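Local coordinates for proto-oncogene tyrosine-protein kinase receptor Ret (Danio rerio, PDB 7AMK) that probably acts as a receptor tyrosine kinase whose cadherin-like, calcium-binding ectodomain takes part in assembling a signalling complex with GDNF and GFR alpha 1, at residues Glu142-Arg153 and Ser185-Glu196; Asp228-Gln237 and Leu259-Thr267. The protein carries 4 engineered substitutions. One frame throughout, in Å; residues are numbered along the deposited sequence.

In the fold
Contacts 1 and 2 follow one another along the chain, with centres about 26 Å apart, and they meet at the calcium-filled junction between the second and third cadherin-like domains. Contact 1 brings E142, D194 and E196 from one side; contact 2 brings D228, E229, D231 and D265 from the other. Two of the three calcium ions are shared between them, the third being held on the side of contact 2. Direct bonds reinforce the joint: R144 NH1 makes a salt bridge with E229 OE1 at 2.7 Å, and N143 ND2 probably donates to E229 OE2, also at 2.7 Å. The kinase activity belongs to a part of the receptor outside this ectodomain construct.

Contact 1 (Glu142-Arg153 and Ser185-Glu196); sequences ENREPGALRQLR and SELVVTAQVDRE. With CA (calcium ion), chain L; CA (calcium ion), chain M.
Both L149 and R150 turn their backbone N-H groups onto a single carbonyl, L187 O, which makes this antiparallel pairing a classic beta bulge. L149 N is the nearer donor at 2.7 Å, with R150 N at 3.2 Å, and the bulge shifts the register by one residue. On the inner side L149 and L187 lie alongside each other and point the same way, CD2 against CD2 at 3.9 Å. Both have CG opposite the backbone N (chi1 -178° and 177°), which sets the two branched ends next to each other.

At one end, Q151 OE1 sits beside S185 CB at 3.6 Å and takes two bonds from R153: its backbone N in the amide plane, and NE from well above that plane. The grip lays the arginine across the serine, whose OG lies over one guanidinium face. With an alanine in place of Q151, R153 N and NE would probably lose their shared acceptor, and the arginine would be freer to swing off S185.

Beyond the strands the chains stay close: N143 N donates to V193 O, and next to that bond one water accepts from both R144 N and V193 N. Farther on E142 spreads its carboxylate between two calcium ions, OE1 on one at 2.3 Å and OE2 on the other at 2.4 Å. OE1 shares its ion with D194 OD1 and E196 OE1, and also accepts from R195 N, which comes from above the carboxylate plane.

In the fold, strand 147-151 is an edge of a three-stranded sheet, with 186-189 in the middle and 178-181 beyond, while L149 packs against strands 139-141 and 215-227.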
loop_
_atom_site.group_PDB
_atom_site.type_symbol
_atom_site.label_atom_id
_atom_site.label_comp_id
_atom_site.label_asym_id
_atom_site.label_seq_id
_atom_site.Cartn_x
_atom_site.Cartn_y
_atom_site.Cartn_z
ATOM N N GLU A 142 5.045 -14.244 -37.142
ATOM C CA GLU A 142 6.286 -14.993 -36.979
ATOM C C GLU A 142 6.019 -16.498 -37.131
ATOM O O GLU A 142 4.877 -16.965 -37.074
ATOM C CB GLU A 142 6.908 -14.660 -35.615
ATOM C CG GLU A 142 6.050 -15.083 -34.439
ATOM C CD GLU A 142 6.780 -15.080 -33.110
ATOM O OE1 GLU A 142 8.030 -15.053 -33.075
ATOM O OE2 GLU A 142 6.071 -15.100 -32.089
ATOM N N ASN A 143 7.089 -17.254 -37.382
ATOM C CA ASN A 143 7.049 -18.737 -37.405
ATOM C C ASN A 143 6.069 -19.287 -38.445
ATOM O O ASN A 143 5.363 -20.268 -38.193
ATOM C CB ASN A 143 6.697 -19.321 -36.036
ATOM C CG ASN A 143 7.602 -18.831 -34.936
ATOM O OD1 ASN A 143 8.774 -18.551 -35.157
ATOM N ND2 ASN A 143 7.052 -18.713 -33.731
ATOM N N ARG A 144 6.018 -18.665 -39.618
ATOM C CA ARG A 144 5.072 -19.050 -40.655
ATOM C C ARG A 144 5.799 -19.350 -41.957
ATOM O O ARG A 144 6.910 -18.871 -42.200
ATOM C CB ARG A 144 4.028 -17.953 -40.923
ATOM C CG ARG A 144 3.034 -17.743 -39.830
ATOM C CD ARG A 144 2.156 -18.955 -39.659
ATOM N NE ARG A 144 1.091 -18.680 -38.698
ATOM C CZ ARG A 144 1.201 -18.874 -37.392
ATOM N NH1 ARG A 144 2.308 -19.358 -36.861
ATOM N NH2 ARG A 144 0.174 -18.579 -36.599
ATOM N N GLU A 145 5.097 -20.079 -42.817
ATOM C CA GLU A 145 5.625 -20.528 -44.097
ATOM C C GLU A 145 5.894 -19.356 -45.049
ATOM O O GLU A 145 5.016 -18.507 -45.265
ATOM C CB GLU A 145 4.631 -21.504 -44.739
ATOM C CG GLU A 145 4.640 -21.523 -46.272
ATOM C CD GLU A 145 4.559 -22.944 -46.839
ATOM O OE1 GLU A 145 5.138 -23.861 -46.216
ATOM O OE2 GLU A 145 3.933 -23.145 -47.906
ATOM N N PRO A 146 7.074 -19.310 -45.660
ATOM C CA PRO A 146 7.365 -18.275 -46.666
ATOM C C PRO A 146 6.338 -18.275 -47.791
ATOM O O PRO A 146 5.676 -19.281 -48.066
ATOM C CB PRO A 146 8.747 -18.671 -47.202
ATOM C CG PRO A 146 9.295 -19.706 -46.237
ATOM C CD PRO A 146 8.126 -20.336 -45.546
ATOM N N GLY A 147 6.215 -17.134 -48.458
ATOM C CA GLY A 147 5.162 -17.003 -49.454
ATOM C C GLY A 147 5.122 -15.615 -50.044
ATOM O O GLY A 147 5.747 -14.673 -49.541
ATOM N N ALA A 148 4.386 -15.510 -51.143
ATOM C CA ALA A 148 4.195 -14.211 -51.755
ATOM C C ALA A 148 3.434 -13.328 -50.795
ATOM O O ALA A 148 2.608 -13.788 -50.005
ATOM C CB ALA A 148 3.443 -14.317 -53.079
ATOM N N LEU A 149 3.717 -12.068 -50.869
ATOM C CA LEU A 149 3.203 -11.108 -49.922
ATOM C C LEU A 149 2.444 -9.979 -50.591
ATOM O O LEU A 149 1.424 -9.535 -50.071
ATOM C CB LEU A 149 4.375 -10.549 -49.126
ATOM C CG LEU A 149 4.110 -9.553 -48.035
ATOM C CD1 LEU A 149 3.386 -10.317 -46.956
ATOM C CD2 LEU A 149 5.462 -9.072 -47.551
ATOM N N ARG A 150 2.932 -9.487 -51.724
ATOM C CA ARG A 150 2.291 -8.366 -52.389
ATOM C C ARG A 150 2.645 -8.436 -53.866
ATOM O O ARG A 150 3.812 -8.640 -54.210
ATOM C CB ARG A 150 2.716 -7.015 -51.776
ATOM C CG ARG A 150 2.303 -5.763 -52.616
ATOM C CD ARG A 150 2.522 -4.447 -51.860
ATOM N NE ARG A 150 1.758 -4.570 -50.616
ATOM C CZ ARG A 150 1.432 -3.588 -49.787
ATOM N NH1 ARG A 150 1.833 -2.338 -49.999
ATOM N NH2 ARG A 150 0.684 -3.871 -48.720
ATOM N N GLN A 151 1.629 -8.297 -54.721
ATOM C CA GLN A 151 1.828 -8.114 -56.157
ATOM C C GLN A 151 2.267 -6.676 -56.385
ATOM O O GLN A 151 1.534 -5.739 -56.038
ATOM C CB GLN A 151 0.539 -8.417 -56.930
ATOM C CG GLN A 151 0.549 -8.122 -58.475
ATOM C CD GLN A 151 1.766 -8.688 -59.224
ATOM O OE1 GLN A 151 2.579 -7.936 -59.717
ATOM N NE2 GLN A 151 1.885 -10.005 -59.296
ATOM N N LEU A 152 3.453 -6.501 -56.970
ATOM C CA LEU A 152 4.042 -5.179 -57.150
ATOM C C LEU A 152 3.622 -4.471 -58.446
ATOM O O LEU A 152 3.643 -3.238 -58.488
ATOM C CB LEU A 152 5.577 -5.288 -57.091
ATOM C CG LEU A 152 6.139 -5.544 -55.690
ATOM C CD1 LEU A 152 7.667 -5.571 -55.670
ATOM C CD2 LEU A 152 5.596 -4.498 -54.719
ATOM N N ARG A 153 3.260 -5.190 -59.507
ATOM C CA ARG A 153 2.827 -4.532 -60.743
ATOM C C ARG A 153 1.513 -3.776 -60.550
ATOM O O ARG A 153 0.557 -4.301 -59.981
ATOM C CB ARG A 153 2.631 -5.549 -61.871
ATOM C CG ARG A 153 3.897 -6.030 -62.552
ATOM C CD ARG A 153 3.646 -7.236 -63.476
ATOM N NE ARG A 153 3.119 -8.394 -62.742
ATOM C CZ ARG A 153 2.944 -9.602 -63.273
ATOM N NH1 ARG A 153 3.263 -9.854 -64.529
ATOM N NH2 ARG A 153 2.435 -10.585 -62.521
ATOM N N SER A 185 6.560 -10.931 -60.462
ATOM C CA SER A 185 6.660 -9.579 -59.903
ATOM C C SER A 185 6.079 -9.470 -58.486
ATOM O O SER A 185 5.665 -8.392 -58.055
ATOM C CB SER A 185 5.994 -8.552 -60.815
ATOM O OG SER A 185 6.787 -8.327 -61.964
ATOM N N GLU A 186 6.069 -10.548 -57.708
ATOM C CA GLU A 186 5.552 -10.460 -56.342
ATOM C C GLU A 186 6.679 -10.218 -55.342
ATOM O O GLU A 186 7.731 -10.830 -55.432
ATOM C CB GLU A 186 4.812 -11.733 -55.927
ATOM C CG GLU A 186 3.547 -12.031 -56.679
ATOM C CD GLU A 186 3.178 -13.518 -56.629
ATOM O OE1 GLU A 186 4.082 -14.392 -56.706
ATOM O OE2 GLU A 186 1.971 -13.807 -56.517
ATOM N N LEU A 187 6.432 -9.362 -54.352
ATOM C CA LEU A 187 7.273 -9.361 -53.162
ATOM C C LEU A 187 6.973 -10.616 -52.355
ATOM O O LEU A 187 5.808 -10.936 -52.115
ATOM C CB LEU A 187 7.000 -8.115 -52.339
ATOM C CG LEU A 187 7.731 -7.941 -51.017
ATOM C CD1 LEU A 187 9.254 -7.717 -51.229
ATOM C CD2 LEU A 187 7.077 -6.782 -50.280
ATOM N N VAL A 188 8.006 -11.359 -51.967
ATOM C CA VAL A 188 7.816 -12.611 -51.241
ATOM C C VAL A 188 8.625 -12.594 -49.940
ATOM O O VAL A 188 9.678 -11.964 -49.852
ATOM C CB VAL A 188 8.231 -13.811 -52.082
ATOM C CG1 VAL A 188 7.605 -13.765 -53.479
ATOM C CG2 VAL A 188 9.750 -13.874 -52.140
ATOM N N VAL A 189 8.137 -13.307 -48.920
ATOM C CA VAL A 189 8.933 -13.554 -47.725
ATOM C C VAL A 189 9.602 -14.905 -47.894
ATOM O O VAL A 189 8.942 -15.900 -48.218
ATOM C CB VAL A 189 8.079 -13.481 -46.443
ATOM C CG1 VAL A 189 6.984 -14.554 -46.407
ATOM C CG2 VAL A 189 8.982 -13.567 -45.193
ATOM N N THR A 190 10.927 -14.936 -47.725
ATOM C CA THR A 190 11.714 -16.094 -48.116
ATOM C C THR A 190 11.984 -17.058 -46.961
ATOM O O THR A 190 12.400 -18.190 -47.212
ATOM C CB THR A 190 13.040 -15.628 -48.744
ATOM O OG1 THR A 190 13.703 -14.715 -47.863
ATOM C CG2 THR A 190 12.803 -14.932 -50.075
ATOM N N ALA A 191 11.722 -16.664 -45.715
ATOM C CA ALA A 191 11.963 -17.528 -44.567
ATOM C C ALA A 191 10.961 -17.223 -43.454
ATOM O O ALA A 191 10.261 -16.207 -43.476
ATOM C CB ALA A 191 13.393 -17.354 -44.050
ATOM N N GLN A 192 10.885 -18.133 -42.481
ATOM C CA GLN A 192 10.189 -17.824 -41.240
ATOM C C GLN A 192 10.971 -16.759 -40.489
ATOM O O GLN A 192 12.210 -16.745 -40.504
ATOM C CB GLN A 192 10.022 -19.071 -40.363
ATOM C CG GLN A 192 9.224 -20.228 -40.991
ATOM C CD GLN A 192 8.843 -21.304 -39.975
ATOM O OE1 GLN A 192 9.403 -21.368 -38.880
ATOM N NE2 GLN A 192 7.877 -22.146 -40.336
ATOM N N VAL A 193 10.253 -15.872 -39.814
ATOM C CA VAL A 193 10.878 -14.801 -39.057
ATOM C C VAL A 193 10.526 -14.969 -37.573
ATOM O O VAL A 193 9.714 -15.817 -37.195
ATOM C CB VAL A 193 10.472 -13.419 -39.604
ATOM C CG1 VAL A 193 10.837 -13.378 -41.067
ATOM C CG2 VAL A 193 8.942 -13.173 -39.434
ATOM N N ASP A 194 11.180 -14.170 -36.731
ATOM C CA ASP A 194 11.087 -14.279 -35.277
ATOM C C ASP A 194 10.733 -12.903 -34.741
ATOM O O ASP A 194 11.552 -11.971 -34.791
ATOM C CB ASP A 194 12.398 -14.824 -34.682
ATOM C CG ASP A 194 12.370 -14.948 -33.134
ATOM O OD1 ASP A 194 11.294 -14.808 -32.513
ATOM O OD2 ASP A 194 13.444 -15.171 -32.532
ATOM N N ARG A 195 9.493 -12.755 -34.270
ATOM C CA ARG A 195 9.064 -11.468 -33.743
ATOM C C ARG A 195 10.018 -11.005 -32.640
ATOM O O ARG A 195 10.311 -9.811 -32.521
ATOM C CB ARG A 195 7.623 -11.568 -33.234
ATOM C CG ARG A 195 6.922 -10.219 -32.975
ATOM C CD ARG A 195 7.452 -9.454 -31.760
ATOM N NE ARG A 195 7.346 -10.226 -30.529
ATOM C CZ ARG A 195 7.583 -9.773 -29.301
ATOM N NH1 ARG A 195 7.917 -8.514 -29.066
ATOM N NH2 ARG A 195 7.487 -10.612 -28.276
ATOM N N GLU A 196 10.545 -11.944 -31.850
ATOM C CA GLU A 196 11.446 -11.600 -30.755
ATOM C C GLU A 196 12.804 -11.110 -31.242
ATOM O O GLU A 196 13.536 -10.477 -30.479
ATOM C CB GLU A 196 11.642 -12.797 -29.814
ATOM C CG GLU A 196 10.553 -12.951 -28.734
ATOM C CD GLU A 196 9.231 -13.555 -29.262
ATOM O OE1 GLU A 196 9.285 -14.433 -30.155
ATOM O OE2 GLU A 196 8.144 -13.161 -28.766
HETATM CA CA CA L . 9.560 -16.066 -31.733
HETATM CA CA CA M . 6.430 -14.793 -29.757
HETATM O O HOH W 1 7.175 -16.061 -40.176
HETATM O O HOH W 2 7.481 -15.986 -42.888
HETATM O O HOH W 3 11.018 -17.075 -30.209
HETATM O O HOH W 4 10.085 -17.441 -33.536
#

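Contact 2 (Asp228-Gln237 and Leu259-Thr267); sequences DEDDNSPYVQ and LFVYDRDTT. Engineered in segment 228-237: Q237 (natural residue Asn). With CA (calcium ion), chain M; CA (calcium ion), chain N; CA (calcium ion), chain L.
D265 bridges two calcium ions, OD1 on one and OD2 on the other, each at 2.4 Å. Segment 228-237 wraps around that carboxylate: D228 OD1, the carbonyl of E229 and D231 OD1 join the first ion, while D230 OD1 and N232 O join the second, which D263 grips with both oxygens. D231 also reaches a third ion through OD2. Without the metals between them, so many carboxylates would probably repel one another.

N232 also holds D265 directly. Its backbone N reaches the syn lone pair of OD2 at 2.8 Å, and its ND2 bonds to OD1, also at 2.8 Å, from above the carboxylate plane. Having CG beside its own backbone N (chi1 -68°) lets N232 bring both donors to the same carboxylate. D228 OD2, turned from the metal, accepts from T266 N at 3.2 Å, and R195 of the preceding domain is a further polar partner of this carboxylate, through OD1. D263 OD1 takes D265 N on its anti lone pair, closing an Asx turn.

Farther out the chains pair briefly in antiparallel fashion: Y235 and Y262 exchange two backbone bonds, Y262 N to Y235 O being the straighter at 172°. Y262 CB stands over one face of the Y235 ring, 4.0 Å from its centroid, in a CH-pi contact, and the Y235 hydroxyl oxygen lies over a face of the R264 guanidinium. On the opposite side of the sheet P234 CB packs on V261 CG1 at 3.5 Å.

Acidic linker residues, completed by E142, D194 and E196 of the preceding domain and by N277 and D341, meeting an Asp-Arg-Asp turn at a strand end around three calcium ions are characteristic of the calcium-binding junction between successive cadherin domains.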
loop_
_atom_site.group_PDB
_atom_site.type_symbol
_atom_site.label_atom_id
_atom_site.label_comp_id
_atom_site.label_asym_id
_atom_site.label_seq_id
_atom_site.Cartn_x
_atom_site.Cartn_y
_atom_site.Cartn_z
ATOM N N ASP A 228 3.058 -11.358 -33.448
ATOM C CA ASP A 228 3.594 -12.242 -32.431
ATOM C C ASP A 228 2.698 -13.454 -32.283
ATOM O O ASP A 228 1.480 -13.380 -32.444
ATOM C CB ASP A 228 3.682 -11.499 -31.093
ATOM C CG ASP A 228 4.400 -12.270 -30.040
ATOM O OD1 ASP A 228 5.579 -12.559 -30.241
ATOM O OD2 ASP A 228 3.796 -12.559 -28.992
ATOM N N GLU A 229 3.306 -14.576 -31.941
ATOM C CA GLU A 229 2.538 -15.714 -31.472
ATOM C C GLU A 229 3.134 -16.174 -30.150
ATOM O O GLU A 229 4.218 -15.745 -29.753
ATOM C CB GLU A 229 2.506 -16.839 -32.510
ATOM C CG GLU A 229 3.746 -17.638 -32.594
ATOM C CD GLU A 229 3.579 -18.830 -33.537
ATOM O OE1 GLU A 229 2.507 -18.920 -34.172
ATOM O OE2 GLU A 229 4.506 -19.673 -33.645
ATOM N N ASP A 230 2.405 -17.040 -29.453
ATOM C CA ASP A 230 2.794 -17.493 -28.119
ATOM C C ASP A 230 3.789 -18.630 -28.316
ATOM O O ASP A 230 3.419 -19.790 -28.488
ATOM C CB ASP A 230 1.560 -17.905 -27.312
ATOM C CG ASP A 230 1.891 -18.386 -25.881
ATOM O OD1 ASP A 230 3.052 -18.327 -25.432
ATOM O OD2 ASP A 230 0.947 -18.838 -25.209
ATOM N N ASP A 231 5.078 -18.288 -28.325
ATOM C CA ASP A 231 6.113 -19.287 -28.573
ATOM C C ASP A 231 7.224 -19.205 -27.531
ATOM O O ASP A 231 8.343 -19.663 -27.787
ATOM C CB ASP A 231 6.675 -19.161 -30.006
ATOM C CG ASP A 231 7.443 -17.832 -30.243
ATOM O OD1 ASP A 231 7.497 -16.968 -29.345
ATOM O OD2 ASP A 231 8.011 -17.670 -31.343
ATOM N N ASN A 232 6.937 -18.620 -26.372
ATOM C CA ASN A 232 7.884 -18.554 -25.271
ATOM C C ASN A 232 7.166 -18.913 -23.982
ATOM O O ASN A 232 6.082 -18.395 -23.711
ATOM C CB ASN A 232 8.520 -17.165 -25.160
ATOM C CG ASN A 232 9.439 -16.852 -26.330
ATOM O OD1 ASN A 232 10.634 -17.150 -26.289
ATOM N ND2 ASN A 232 8.881 -16.254 -27.382
ATOM N N SER A 233 7.765 -19.826 -23.203
ATOM C CA SER A 233 7.131 -20.185 -21.951
ATOM C C SER A 233 7.496 -19.197 -20.850
ATOM O O SER A 233 8.560 -18.574 -20.886
ATOM C CB SER A 233 7.544 -21.583 -21.523
ATOM O OG SER A 233 8.948 -21.697 -21.517
ATOM N N PRO A 234 6.606 -19.039 -19.876
ATOM C CA PRO A 234 6.901 -18.175 -18.735
ATOM C C PRO A 234 8.003 -18.759 -17.871
ATOM O O PRO A 234 8.257 -19.960 -17.871
ATOM C CB PRO A 234 5.574 -18.127 -17.991
ATOM C CG PRO A 234 4.902 -19.410 -18.363
ATOM C CD PRO A 234 5.262 -19.629 -19.791
ATOM N N TYR A 235 8.681 -17.879 -17.135
ATOM C CA TYR A 235 9.793 -18.301 -16.284
ATOM C C TYR A 235 9.965 -17.303 -15.141
ATOM O O TYR A 235 9.561 -16.130 -15.224
ATOM C CB TYR A 235 11.108 -18.420 -17.068
ATOM C CG TYR A 235 11.594 -17.093 -17.664
ATOM C CD1 TYR A 235 11.146 -16.668 -18.908
ATOM C CD2 TYR A 235 12.501 -16.276 -16.983
ATOM C CE1 TYR A 235 11.591 -15.444 -19.473
ATOM C CE2 TYR A 235 12.945 -15.063 -17.535
ATOM C CZ TYR A 235 12.488 -14.655 -18.775
ATOM O OH TYR A 235 12.919 -13.467 -19.320
ATOM N N VAL A 236 10.591 -17.773 -14.096
ATOM C CA VAL A 236 10.927 -16.921 -12.967
ATOM C C VAL A 236 12.392 -16.554 -13.070
ATOM O O VAL A 236 13.201 -17.273 -13.670
ATOM C CB VAL A 236 10.622 -17.595 -11.616
ATOM C CG1 VAL A 236 9.130 -17.690 -11.429
ATOM C CG2 VAL A 236 11.239 -18.974 -11.592
ATOM N N GLN A 237 12.725 -15.407 -12.508
ATOM C CA GLN A 237 14.095 -14.943 -12.428
ATOM C C GLN A 237 14.510 -15.080 -10.972
ATOM O O GLN A 237 13.959 -14.405 -10.094
ATOM C CB GLN A 237 14.218 -13.513 -12.935
ATOM C CG GLN A 237 15.647 -13.069 -13.155
ATOM C CD GLN A 237 15.765 -12.049 -14.267
ATOM O OE1 GLN A 237 14.763 -11.669 -14.878
ATOM N NE2 GLN A 237 16.993 -11.600 -14.544
ATOM N N LEU A 259 5.520 -12.370 -6.309
ATOM C CA LEU A 259 6.362 -13.139 -7.215
ATOM C C LEU A 259 6.147 -12.660 -8.648
ATOM O O LEU A 259 5.010 -12.424 -9.081
ATOM C CB LEU A 259 6.080 -14.643 -7.096
ATOM C CG LEU A 259 6.630 -15.376 -5.869
ATOM C CD1 LEU A 259 6.170 -16.829 -5.837
ATOM C CD2 LEU A 259 8.151 -15.309 -5.823
ATOM N N PHE A 260 7.250 -12.516 -9.372
ATOM C CA PHE A 260 7.264 -12.012 -10.737
ATOM C C PHE A 260 7.518 -13.161 -11.695
ATOM O O PHE A 260 8.429 -13.966 -11.476
ATOM C CB PHE A 260 8.344 -10.938 -10.917
ATOM C CG PHE A 260 8.057 -9.670 -10.165
ATOM C CD1 PHE A 260 7.211 -8.715 -10.699
ATOM C CD2 PHE A 260 8.603 -9.456 -8.918
ATOM C CE1 PHE A 260 6.931 -7.547 -10.002
ATOM C CE2 PHE A 260 8.328 -8.299 -8.214
ATOM C CZ PHE A 260 7.491 -7.339 -8.760
ATOM N N VAL A 261 6.714 -13.231 -12.754
ATOM C CA VAL A 261 6.878 -14.214 -13.815
ATOM C C VAL A 261 7.011 -13.447 -15.118
ATOM O O VAL A 261 6.292 -12.468 -15.338
ATOM C CB VAL A 261 5.695 -15.211 -13.854
ATOM C CG1 VAL A 261 5.649 -15.960 -15.185
ATOM C CG2 VAL A 261 5.784 -16.162 -12.650
ATOM N N TYR A 262 7.933 -13.873 -15.964
ATOM C CA TYR A 262 8.245 -13.167 -17.192
ATOM C C TYR A 262 7.927 -14.030 -18.401
ATOM O O TYR A 262 8.048 -15.259 -18.362
ATOM C CB TYR A 262 9.720 -12.740 -17.237
ATOM C CG TYR A 262 10.126 -11.945 -16.016
ATOM C CD1 TYR A 262 10.551 -12.583 -14.849
ATOM C CD2 TYR A 262 10.063 -10.555 -16.015
ATOM C CE1 TYR A 262 10.914 -11.846 -13.720
ATOM C CE2 TYR A 262 10.413 -9.824 -14.909
ATOM C CZ TYR A 262 10.840 -10.457 -13.761
ATOM O OH TYR A 262 11.189 -9.686 -12.664
ATOM N N ASP A 263 7.510 -13.368 -19.478
ATOM C CA ASP A 263 7.184 -14.063 -20.721
ATOM C C ASP A 263 7.603 -13.158 -21.872
ATOM O O ASP A 263 7.161 -12.007 -21.947
ATOM C CB ASP A 263 5.682 -14.395 -20.780
ATOM C CG ASP A 263 5.334 -15.399 -21.868
ATOM O OD1 ASP A 263 5.792 -15.242 -23.008
ATOM O OD2 ASP A 263 4.587 -16.349 -21.581
ATOM N N ARG A 264 8.469 -13.662 -22.754
ATOM C CA ARG A 264 8.979 -12.820 -23.832
ATOM C C ARG A 264 7.920 -12.470 -24.868
ATOM O O ARG A 264 8.109 -11.506 -25.623
ATOM C CB ARG A 264 10.169 -13.498 -24.505
ATOM C CG ARG A 264 11.329 -13.658 -23.545
ATOM C CD ARG A 264 12.599 -14.150 -24.225
ATOM N NE ARG A 264 13.680 -14.260 -23.245
ATOM C CZ ARG A 264 14.469 -13.261 -22.865
ATOM N NH1 ARG A 264 14.358 -12.049 -23.390
ATOM N NH2 ARG A 264 15.394 -13.486 -21.932
ATOM N N ASP A 265 6.823 -13.219 -24.920
ATOM C CA ASP A 265 5.724 -12.910 -25.823
ATOM C C ASP A 265 4.938 -11.687 -25.337
ATOM O O ASP A 265 4.888 -11.376 -24.144
ATOM C CB ASP A 265 4.782 -14.106 -25.950
ATOM C CG ASP A 265 5.479 -15.340 -26.476
ATOM O OD1 ASP A 265 6.292 -15.202 -27.413
ATOM O OD2 ASP A 265 5.237 -16.451 -25.948
ATOM N N THR A 266 4.316 -10.994 -26.285
ATOM C CA THR A 266 3.457 -9.852 -26.003
ATOM C C THR A 266 2.048 -10.307 -25.651
ATOM O O THR A 266 1.628 -11.427 -25.951
ATOM C CB THR A 266 3.378 -8.903 -27.214
ATOM O OG1 THR A 266 2.581 -9.508 -28.235
ATOM C CG2 THR A 266 4.766 -8.626 -27.765
ATOM N N THR A 267 1.315 -9.404 -25.017
ATOM C CA THR A 267 -0.032 -9.599 -24.535
ATOM C C THR A 267 -0.757 -8.275 -24.713
ATOM O O THR A 267 -0.168 -7.214 -24.460
ATOM C CB THR A 267 -0.093 -9.991 -23.049
ATOM O OG1 THR A 267 0.736 -11.132 -22.804
ATOM C CG2 THR A 267 -1.539 -10.326 -22.668
HETATM CA CA CA M . 6.430 -14.793 -29.757
HETATM CA CA CA N . 4.244 -17.085 -23.864
HETATM CA CA CA L . 9.560 -16.066 -31.733
HETATM O O HOH W 5 9.823 -16.260 -22.201
HETATM O O HOH W 6 11.215 -13.830 -10.970
HETATM O O HOH W 3 11.018 -17.075 -30.209
HETATM O O HOH W 4 10.085 -17.441 -33.536
#